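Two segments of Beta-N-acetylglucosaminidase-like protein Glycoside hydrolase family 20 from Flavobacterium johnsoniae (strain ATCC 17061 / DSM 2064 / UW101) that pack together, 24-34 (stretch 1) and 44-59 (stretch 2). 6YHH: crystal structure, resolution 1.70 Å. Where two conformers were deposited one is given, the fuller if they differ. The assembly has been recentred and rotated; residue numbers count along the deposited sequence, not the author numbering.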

ATOM      1  N   THR A  24      13.327 -31.476  -2.254  1.00 16.06           N
ATOM      2  CA  THR A  24      12.393 -30.990  -3.286  1.00 16.32           C
ATOM      3  C   THR A  24      11.050 -30.622  -2.669  1.00 15.52           C
ATOM      4  O   THR A  24      10.463 -31.385  -1.919  1.00 15.60           O
ATOM      5  N   LEU A  25      10.553 -29.392  -2.943  1.00 13.54           N
ATOM      6  CA  LEU A  25       9.276 -28.951  -2.390  1.00 14.31           C
ATOM      7  C   LEU A  25       8.116 -29.470  -3.264  1.00 13.68           C
ATOM      8  O   LEU A  25       8.145 -29.360  -4.531  1.00 14.16           O
ATOM      9  N   THR A  26       7.171 -30.099  -2.592  1.00 12.96           N
ATOM     10  CA  THR A  26       6.032 -30.713  -3.245  1.00 14.84           C
ATOM     11  C   THR A  26       4.803 -30.409  -2.443  1.00 14.38           C
ATOM     12  O   THR A  26       4.842 -29.854  -1.360  1.00 14.55           O
ATOM     13  N   LYS A  27       3.668 -30.873  -2.975  1.00 15.34           N
ATOM     14  CA  LYS A  27       2.414 -30.744  -2.294  1.00 17.18           C
ATOM     15  C   LYS A  27       2.282 -31.545  -0.991  1.00 15.84           C
ATOM     16  O   LYS A  27       1.368 -31.332  -0.196  1.00 17.85           O
ATOM     17  N   ASN A  28       3.256 -32.404  -0.697  1.00 16.10           N
ATOM     18  CA  ASN A  28       3.318 -33.134   0.569  1.00 18.08           C
ATOM     19  C   ASN A  28       3.854 -32.293   1.709  1.00 15.91           C
ATOM     20  O   ASN A  28       3.785 -32.675   2.870  1.00 16.37           O
ATOM     21  N   PHE A  29       4.456 -31.138   1.371  1.00 15.67           N
ATOM     22  CA  PHE A  29       5.021 -30.292   2.396  1.00 13.47           C
ATOM     23  C   PHE A  29       4.084 -29.824   3.497  1.00 13.50           C
ATOM     24  O   PHE A  29       3.000 -29.236   3.237  1.00 15.51           O
ATOM     25  N   LYS A  30       4.522 -30.079   4.723  1.00 12.58           N
ATOM     26  CA  LYS A  30       3.877 -29.658   5.930  1.00 14.66           C
ATOM     27  C   LYS A  30       4.873 -29.261   7.009  1.00 13.24           C
ATOM     28  O   LYS A  30       6.063 -29.645   6.943  1.00 16.03           O
ATOM     29  N   VAL A  31       4.374 -28.528   8.000  1.00 14.23           N
ATOM     30  CA  VAL A  31       5.116 -28.029   9.131  1.00 15.62           C
ATOM     31  C   VAL A  31       4.531 -28.496  10.449  1.00 15.93           C
ATOM     32  O   VAL A  31       3.321 -28.580  10.652  1.00 16.27           O
ATOM     33  N   ASN A  32       5.434 -28.755  11.386  1.00 14.86           N
ATOM     34  CA  ASN A  32       5.109 -29.196  12.741  1.00 15.61           C
ATOM     35  C   ASN A  32       5.990 -28.465  13.714  1.00 14.70           C
ATOM     36  O   ASN A  32       7.173 -28.240  13.377  1.00 15.94           O
ATOM     37  N   ILE A  33       5.426 -28.144  14.862  1.00 14.29           N
ATOM     38  CA  ILE A  33       6.088 -27.396  15.883  1.00 14.89           C
ATOM     39  C   ILE A  33       6.060 -28.207  17.186  1.00 16.75           C
ATOM     40  O   ILE A  33       4.997 -28.717  17.576  1.00 14.81           O
ATOM     41  N   SER A  34       7.192 -28.227  17.873  0.50 15.28           N
ATOM     42  CA  SER A  34       7.337 -28.986  19.113  0.50 15.01           C
ATOM     43  C   SER A  34       8.106 -28.234  20.164  0.50 15.13           C
ATOM     44  O   SER A  34       8.684 -27.151  19.934  0.50 14.01           O
ATOM     45  N   GLY A  44       3.828 -16.801  13.250  1.00 11.28           N
ATOM     46  CA  GLY A  44       5.084 -16.769  12.415  1.00 12.07           C
ATOM     47  C   GLY A  44       5.218 -17.917  11.472  1.00 10.63           C
ATOM     48  O   GLY A  44       5.673 -17.755  10.346  1.00 10.25           O
ATOM     49  N   VAL A  45       4.862 -19.131  11.935  1.00 10.28           N
ATOM     50  CA  VAL A  45       4.881 -20.324  11.094  1.00 11.28           C
ATOM     51  C   VAL A  45       3.805 -20.254  10.020  1.00 10.34           C
ATOM     52  O   VAL A  45       4.045 -20.584   8.850  1.00 10.77           O
ATOM     53  N   THR A  46       2.646 -19.760  10.385  1.00  9.71           N
ATOM     54  CA  THR A  46       1.570 -19.592   9.385  1.00  9.88           C
ATOM     55  C   THR A  46       1.993 -18.628   8.278  1.00 10.17           C
ATOM     56  O   THR A  46       1.841 -18.926   7.081  1.00 11.13           O
ATOM     57  N   ARG A  47       2.572 -17.477   8.683  1.00 10.30           N
ATOM     58  CA  ARG A  47       3.023 -16.486   7.659  1.00 10.64           C
ATOM     59  C   ARG A  47       4.130 -17.049   6.812  1.00 11.37           C
ATOM     60  O   ARG A  47       4.153 -16.822   5.654  1.00 12.21           O
ATOM     61  N   PHE A  48       5.042 -17.815   7.389  1.00 10.32           N
ATOM     62  CA  PHE A  48       6.090 -18.493   6.640  1.00 10.33           C
ATOM     63  C   PHE A  48       5.494 -19.340   5.488  1.00 10.55           C
ATOM     64  O   PHE A  48       5.892 -19.310   4.344  1.00 10.32           O
ATOM     65  N   LEU A  49       4.518 -20.157   5.873  1.00 10.99           N
ATOM     66  CA  LEU A  49       3.870 -21.072   4.927  1.00 11.25           C
ATOM     67  C   LEU A  49       3.138 -20.297   3.828  1.00 10.37           C
ATOM     68  O   LEU A  49       3.265 -20.618   2.649  1.00 11.20           O
ATOM     69  N   ARG A  50       2.402 -19.259   4.221  1.00  9.83           N
ATOM     70  CA  ARG A  50       1.760 -18.381   3.261  1.00 10.55           C
ATOM     71  C   ARG A  50       2.753 -17.753   2.309  1.00 10.14           C
ATOM     72  O   ARG A  50       2.556 -17.741   1.079  1.00 10.53           O
ATOM     73  N   ARG A  51       3.877 -17.255   2.855  1.00 10.22           N
ATOM     74  CA  ARG A  51       4.863 -16.632   2.007  1.00  8.98           C
ATOM     75  C   ARG A  51       5.517 -17.644   1.045  1.00  8.67           C
ATOM     76  O   ARG A  51       5.693 -17.383  -0.155  1.00  8.90           O
ATOM     77  N   LEU A  52       5.867 -18.791   1.571  1.00  9.12           N
ATOM     78  CA  LEU A  52       6.430 -19.839   0.730  1.00  9.42           C
ATOM     79  C   LEU A  52       5.515 -20.250  -0.404  1.00  8.70           C
ATOM     80  O   LEU A  52       5.953 -20.433  -1.524  1.00  9.50           O
ATOM     81  N   ASP A  53       4.240 -20.401  -0.093  1.00  8.50           N
ATOM     82  CA  ASP A  53       3.233 -20.755  -1.104  1.00  8.40           C
ATOM     83  C   ASP A  53       3.123 -19.665  -2.141  1.00  8.80           C
ATOM     84  O   ASP A  53       2.999 -19.922  -3.345  1.00  8.85           O
ATOM     85  N   GLY A  54       3.168 -18.398  -1.696  1.00  9.21           N
ATOM     86  CA  GLY A  54       3.092 -17.312  -2.668  1.00  8.83           C
ATOM     87  C   GLY A  54       4.236 -17.333  -3.693  1.00  8.88           C
ATOM     88  O   GLY A  54       4.093 -16.916  -4.826  1.00  9.06           O
ATOM     89  N   ARG A  55       5.399 -17.804  -3.263  1.00  8.40           N
ATOM     90  CA  ARG A  55       6.529 -17.872  -4.157  1.00  8.51           C
ATOM     91  C   ARG A  55       6.555 -19.069  -5.080  1.00  9.51           C
ATOM     92  O   ARG A  55       7.270 -19.055  -6.104  1.00  9.63           O
ATOM     93  N   THR A  56       5.816 -20.111  -4.715  1.00  9.79           N
ATOM     94  CA  THR A  56       5.904 -21.415  -5.367  1.00 10.91           C
ATOM     95  C   THR A  56       4.672 -21.931  -6.058  1.00 11.32           C
ATOM     96  O   THR A  56       4.792 -22.829  -6.954  1.00 11.89           O
ATOM     97  N   GLY A  57       3.488 -21.459  -5.611  1.00 11.55           N
ATOM     98  CA  GLY A  57       2.266 -21.841  -6.322  1.00 12.27           C
ATOM     99  C   GLY A  57       1.900 -23.310  -6.092  1.00 11.69           C
ATOM    100  O   GLY A  57       1.184 -23.901  -6.954  1.00 11.58           O
ATOM    101  N   ILE A  58       2.272 -23.858  -4.955  1.00 12.16           N
ATOM    102  CA  ILE A  58       2.057 -25.281  -4.682  1.00 12.06           C
ATOM    103  C   ILE A  58       0.667 -25.578  -4.180  1.00 12.54           C
ATOM    104  O   ILE A  58       0.131 -26.630  -4.531  1.00 13.93           O
ATOM    105  N   PHE A  59       0.077 -24.661  -3.426  1.00 11.49           N
ATOM    106  CA  PHE A  59      -1.210 -24.809  -2.726  1.00 11.90           C
ATOM    107  C   PHE A  59      -1.071 -25.838  -1.605  1.00 12.91           C
ATOM    108  O   PHE A  59      -1.598 -26.969  -1.680  1.00 12.30           O
TER

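The only hydrogen bonds between the two stretches come from one lysine amine: Lys27 NZ donates to Phe59 O (2.8 Å) and to Ile58 O (3.2 Å), gripping the backbone just past the helix. Lys27 CB points sideways, but the chain, with chi1 off-well at -148°, chi2 and chi3 t, and chi4 p, brings the amine to these carbonyls. The other side-chain to side-chain contacts described here are between carbon atoms. Ile58 (m, t) points toward stretch 1 and gives up the most surface; its CD1 meets Leu25 CB at 4.0 Å, and its CG2 lies 3.8 Å from Thr26 O. Leu25, with chi1 off-well at -102°, carries CD1 to 3.9 Å from Leu52 CD1 and 4.2 Å from Thr56 CG2. Phe29 (t) closes the type I turn that begins at Thr26; its CA-to-CB bond points toward stretch 2, and its CE2 lies 3.8 Å from Leu52 CD2. Leu49 CD1 (4.1 Å from Phe29 CE2) and Phe48 CE2 (4.3 Å from the same atom) sit at that ring's edge; the two phenylalanines thus meet edge to edge. Along the strand, Val31 (p) and Ile33 (m, t) point toward the helix while Asn32 points away: Val31 CG1 packs 3.5 Å from Val45 CG1, and Ile33 CD1 3.8 Å from Val45 CG2. Within stretch 2, Phe59 N donates to Asp53 OD1 (2.7 Å).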

ATOM      1  CB  THR A  24      12.212 -32.043  -4.372  1.00 17.85           C
ATOM      2  OG1 THR A  24      13.463 -32.227  -5.067  1.00 18.84           O
ATOM      3  CG2 THR A  24      11.158 -31.554  -5.400  1.00 18.71           C
ATOM      4  CB  LEU A  25       9.209 -27.407  -2.354  1.00 16.99           C
ATOM      5  CG  LEU A  25       9.421 -26.692  -1.082  1.00 21.10           C
ATOM      6  CD1 LEU A  25       9.343 -25.185  -1.440  1.00 22.79           C
ATOM      7  CD2 LEU A  25       8.372 -27.038  -0.046  1.00 18.30           C
ATOM      8  CB  THR A  26       6.126 -32.264  -3.215  1.00 14.43           C
ATOM      9  OG1 THR A  26       5.918 -32.744  -1.896  1.00 15.46           O
ATOM     10  CG2 THR A  26       7.466 -32.689  -3.786  1.00 15.80           C
ATOM     11  CB  LYS A  27       1.265 -31.086  -3.286  1.00 20.53           C
ATOM     12  CG  LYS A  27      -0.021 -30.298  -2.998  1.00 21.59           C
ATOM     13  CD  LYS A  27      -0.948 -30.426  -4.176  1.00 22.97           C
ATOM     14  CE  LYS A  27      -2.299 -29.986  -3.723  1.00 24.33           C
ATOM     15  NZ  LYS A  27      -2.409 -28.554  -3.900  1.00 20.42           N
ATOM     16  CB  ASN A  28       4.230 -34.406   0.441  1.00 20.49           C
ATOM     17  CG  ASN A  28       4.056 -35.343   1.629  1.00 25.83           C
ATOM     18  OD1 ASN A  28       2.899 -35.648   1.997  1.00 30.78           O
ATOM     19  ND2 ASN A  28       5.180 -35.764   2.288  1.00 26.48           N
ATOM     20  CB  PHE A  29       5.696 -29.099   1.761  1.00 12.90           C
ATOM     21  CG  PHE A  29       6.534 -28.261   2.714  1.00 12.43           C
ATOM     22  CD1 PHE A  29       7.833 -28.652   3.032  1.00 13.49           C
ATOM     23  CD2 PHE A  29       6.062 -27.089   3.258  1.00 13.13           C
ATOM     24  CE1 PHE A  29       8.592 -27.878   3.883  1.00 13.68           C
ATOM     25  CE2 PHE A  29       6.869 -26.296   4.092  1.00 13.28           C
ATOM     26  CZ  PHE A  29       8.115 -26.731   4.431  1.00 12.64           C
ATOM     27  CB  LYS A  30       2.955 -30.824   6.473  1.00 15.44           C
ATOM     28  CG  LYS A  30       1.794 -31.194   5.581  1.00 17.34           C
ATOM     29  CD  LYS A  30       0.894 -32.286   6.187  1.00 21.83           C
ATOM     30  CE  LYS A  30       1.382 -33.697   5.784  1.00 27.06           C
ATOM     31  NZ  LYS A  30       1.633 -34.128   4.342  1.00 27.00           N
ATOM     32  CB  VAL A  31       5.279 -26.479   9.097  1.00 16.54           C
ATOM     33  CG1 VAL A  31       3.946 -25.785   9.272  1.00 18.68           C
ATOM     34  CG2 VAL A  31       6.268 -25.993  10.133  1.00 17.12           C
ATOM     35  CB  ASN A  32       5.409 -30.698  12.865  1.00 16.87           C
ATOM     36  CG  ASN A  32       4.868 -31.277  14.150  1.00 19.03           C
ATOM     37  OD1 ASN A  32       3.667 -31.177  14.433  1.00 18.25           O
ATOM     38  ND2 ASN A  32       5.789 -31.858  14.981  1.00 20.35           N
ATOM     39  CB  ILE A  33       5.424 -26.036  16.172  1.00 15.80           C
ATOM     40  CG1 ILE A  33       5.204 -25.230  14.877  1.00 14.56           C
ATOM     41  CG2 ILE A  33       6.254 -25.247  17.158  1.00 14.93           C
ATOM     42  CD1 ILE A  33       4.299 -24.064  15.150  1.00 14.91           C
ATOM     43  CB  SER A  34       8.007 -30.328  18.841  0.50 14.89           C
ATOM     44  OG  SER A  34       9.351 -30.147  18.449  0.50 13.42           O
ATOM     45  CB  VAL A  45       4.811 -21.643  11.944  1.00 10.88           C
ATOM     46  CG1 VAL A  45       4.706 -22.843  11.026  1.00 12.61           C
ATOM     47  CG2 VAL A  45       6.078 -21.759  12.756  1.00 11.93           C
ATOM     48  CB  THR A  46       0.272 -19.081  10.097  1.00 10.90           C
ATOM     49  OG1 THR A  46      -0.127 -20.009  11.166  1.00 11.75           O
ATOM     50  CG2 THR A  46      -0.851 -18.990   9.062  1.00 11.97           C
ATOM     51  CB  ARG A  47       3.445 -15.204   8.356  1.00 11.39           C
ATOM     52  CG  ARG A  47       2.269 -14.459   8.941  1.00 13.22           C
ATOM     53  CD  ARG A  47       2.602 -13.133   9.587  1.00 13.90           C
ATOM     54  NE  ARG A  47       3.439 -13.196  10.786  1.00 14.16           N
ATOM     55  CZ  ARG A  47       2.925 -13.327  12.008  1.00 16.15           C
ATOM     56  NH1 ARG A  47       1.594 -13.382  12.180  1.00 15.06           N
ATOM     57  NH2 ARG A  47       3.740 -13.387  13.028  1.00 16.52           N
ATOM     58  CB  PHE A  48       7.009 -19.331   7.574  1.00 10.42           C
ATOM     59  CG  PHE A  48       7.788 -20.383   6.838  1.00 10.81           C
ATOM     60  CD1 PHE A  48       8.990 -20.125   6.187  1.00 10.87           C
ATOM     61  CD2 PHE A  48       7.287 -21.658   6.747  1.00 10.98           C
ATOM     62  CE1 PHE A  48       9.691 -21.131   5.525  1.00 11.45           C
ATOM     63  CE2 PHE A  48       7.951 -22.644   6.025  1.00 10.75           C
ATOM     64  CZ  PHE A  48       9.144 -22.413   5.411  1.00 11.59           C
ATOM     65  CB  LEU A  49       2.947 -22.003   5.690  1.00 12.45           C
ATOM     66  CG  LEU A  49       2.361 -23.148   4.874  1.00 15.82           C
ATOM     67  CD1 LEU A  49       3.494 -24.047   4.473  1.00 16.41           C
ATOM     68  CD2 LEU A  49       1.351 -23.950   5.686  1.00 16.49           C
ATOM     69  CB  ARG A  50       0.921 -17.299   3.924  1.00 10.73           C
ATOM     70  CG  ARG A  50      -0.262 -17.757   4.781  1.00 11.53           C
ATOM     71  CD  ARG A  50      -1.377 -18.329   3.867  1.00 12.36           C
ATOM     72  NE  ARG A  50      -1.181 -19.706   3.500  1.00 12.99           N
ATOM     73  CZ  ARG A  50      -1.394 -20.771   4.283  1.00 15.13           C
ATOM     74  NH1 ARG A  50      -1.762 -20.587   5.566  1.00 16.14           N
ATOM     75  NH2 ARG A  50      -1.204 -21.969   3.795  1.00 15.73           N
ATOM     76  CB  ARG A  51       5.926 -15.927   2.832  1.00  9.52           C
ATOM     77  CG  ARG A  51       5.380 -14.714   3.540  1.00 10.13           C
ATOM     78  CD  ARG A  51       6.216 -14.260   4.703  1.00 10.37           C
ATOM     79  NE  ARG A  51       7.535 -13.840   4.352  1.00 10.58           N
ATOM     80  CZ  ARG A  51       8.550 -13.711   5.205  1.00 10.17           C
ATOM     81  NH1 ARG A  51       8.419 -14.113   6.447  1.00 10.39           N
ATOM     82  NH2 ARG A  51       9.722 -13.222   4.782  1.00 10.59           N
ATOM     83  CB  LEU A  52       6.791 -21.048   1.630  1.00 10.13           C
ATOM     84  CG  LEU A  52       7.481 -22.185   0.926  1.00 11.00           C
ATOM     85  CD1 LEU A  52       8.791 -21.750   0.255  1.00 11.65           C
ATOM     86  CD2 LEU A  52       7.712 -23.363   1.861  1.00 12.77           C
ATOM     87  CB  ASP A  53       1.883 -21.012  -0.450  1.00  9.05           C
ATOM     88  CG  ASP A  53       1.061 -22.136  -1.178  1.00  9.71           C
ATOM     89  OD1 ASP A  53       1.482 -22.671  -2.199  1.00 11.41           O
ATOM     90  OD2 ASP A  53      -0.003 -22.437  -0.606  1.00 12.48           O
ATOM     91  CB  ARG A  55       7.827 -17.914  -3.333  1.00  8.96           C
ATOM     92  CG  ARG A  55       8.083 -16.771  -2.410  1.00  9.20           C
ATOM     93  CD  ARG A  55       9.438 -16.813  -1.793  1.00  9.08           C
ATOM     94  NE  ARG A  55       9.580 -15.825  -0.751  1.00  9.70           N
ATOM     95  CZ  ARG A  55      10.678 -15.590  -0.063  1.00 10.46           C
ATOM     96  NH1 ARG A  55      11.807 -16.204  -0.426  1.00  9.99           N
ATOM     97  NH2 ARG A  55      10.680 -14.675   0.876  1.00  9.20           N
ATOM     98  CB  THR A  56       6.343 -22.503  -4.383  1.00 10.66           C
ATOM     99  OG1 THR A  56       5.447 -22.631  -3.267  1.00 11.20           O
ATOM    100  CG2 THR A  56       7.725 -22.220  -3.890  1.00 12.77           C
ATOM    101  CB  ILE A  58       3.185 -25.843  -3.804  1.00 12.88           C
ATOM    102  CG1 ILE A  58       4.459 -25.855  -4.651  1.00 16.52           C
ATOM    103  CG2 ILE A  58       2.769 -27.243  -3.269  1.00 13.50           C
ATOM    104  CD1 ILE A  58       5.733 -26.201  -3.927  1.00 17.42           C
ATOM    105  CB  PHE A  59      -2.363 -25.150  -3.699  1.00 12.72           C
ATOM    106  CG  PHE A  59      -2.782 -24.000  -4.613  1.00 11.85           C
ATOM    107  CD1 PHE A  59      -1.958 -23.471  -5.586  1.00 13.24           C
ATOM    108  CD2 PHE A  59      -4.046 -23.478  -4.465  1.00 12.30           C
ATOM    109  CE1 PHE A  59      -2.391 -22.435  -6.420  1.00 13.55           C
ATOM    110  CE2 PHE A  59      -4.450 -22.432  -5.292  1.00 13.67           C
ATOM    111  CZ  PHE A  59      -3.609 -21.908  -6.207  1.00 13.27           C
TER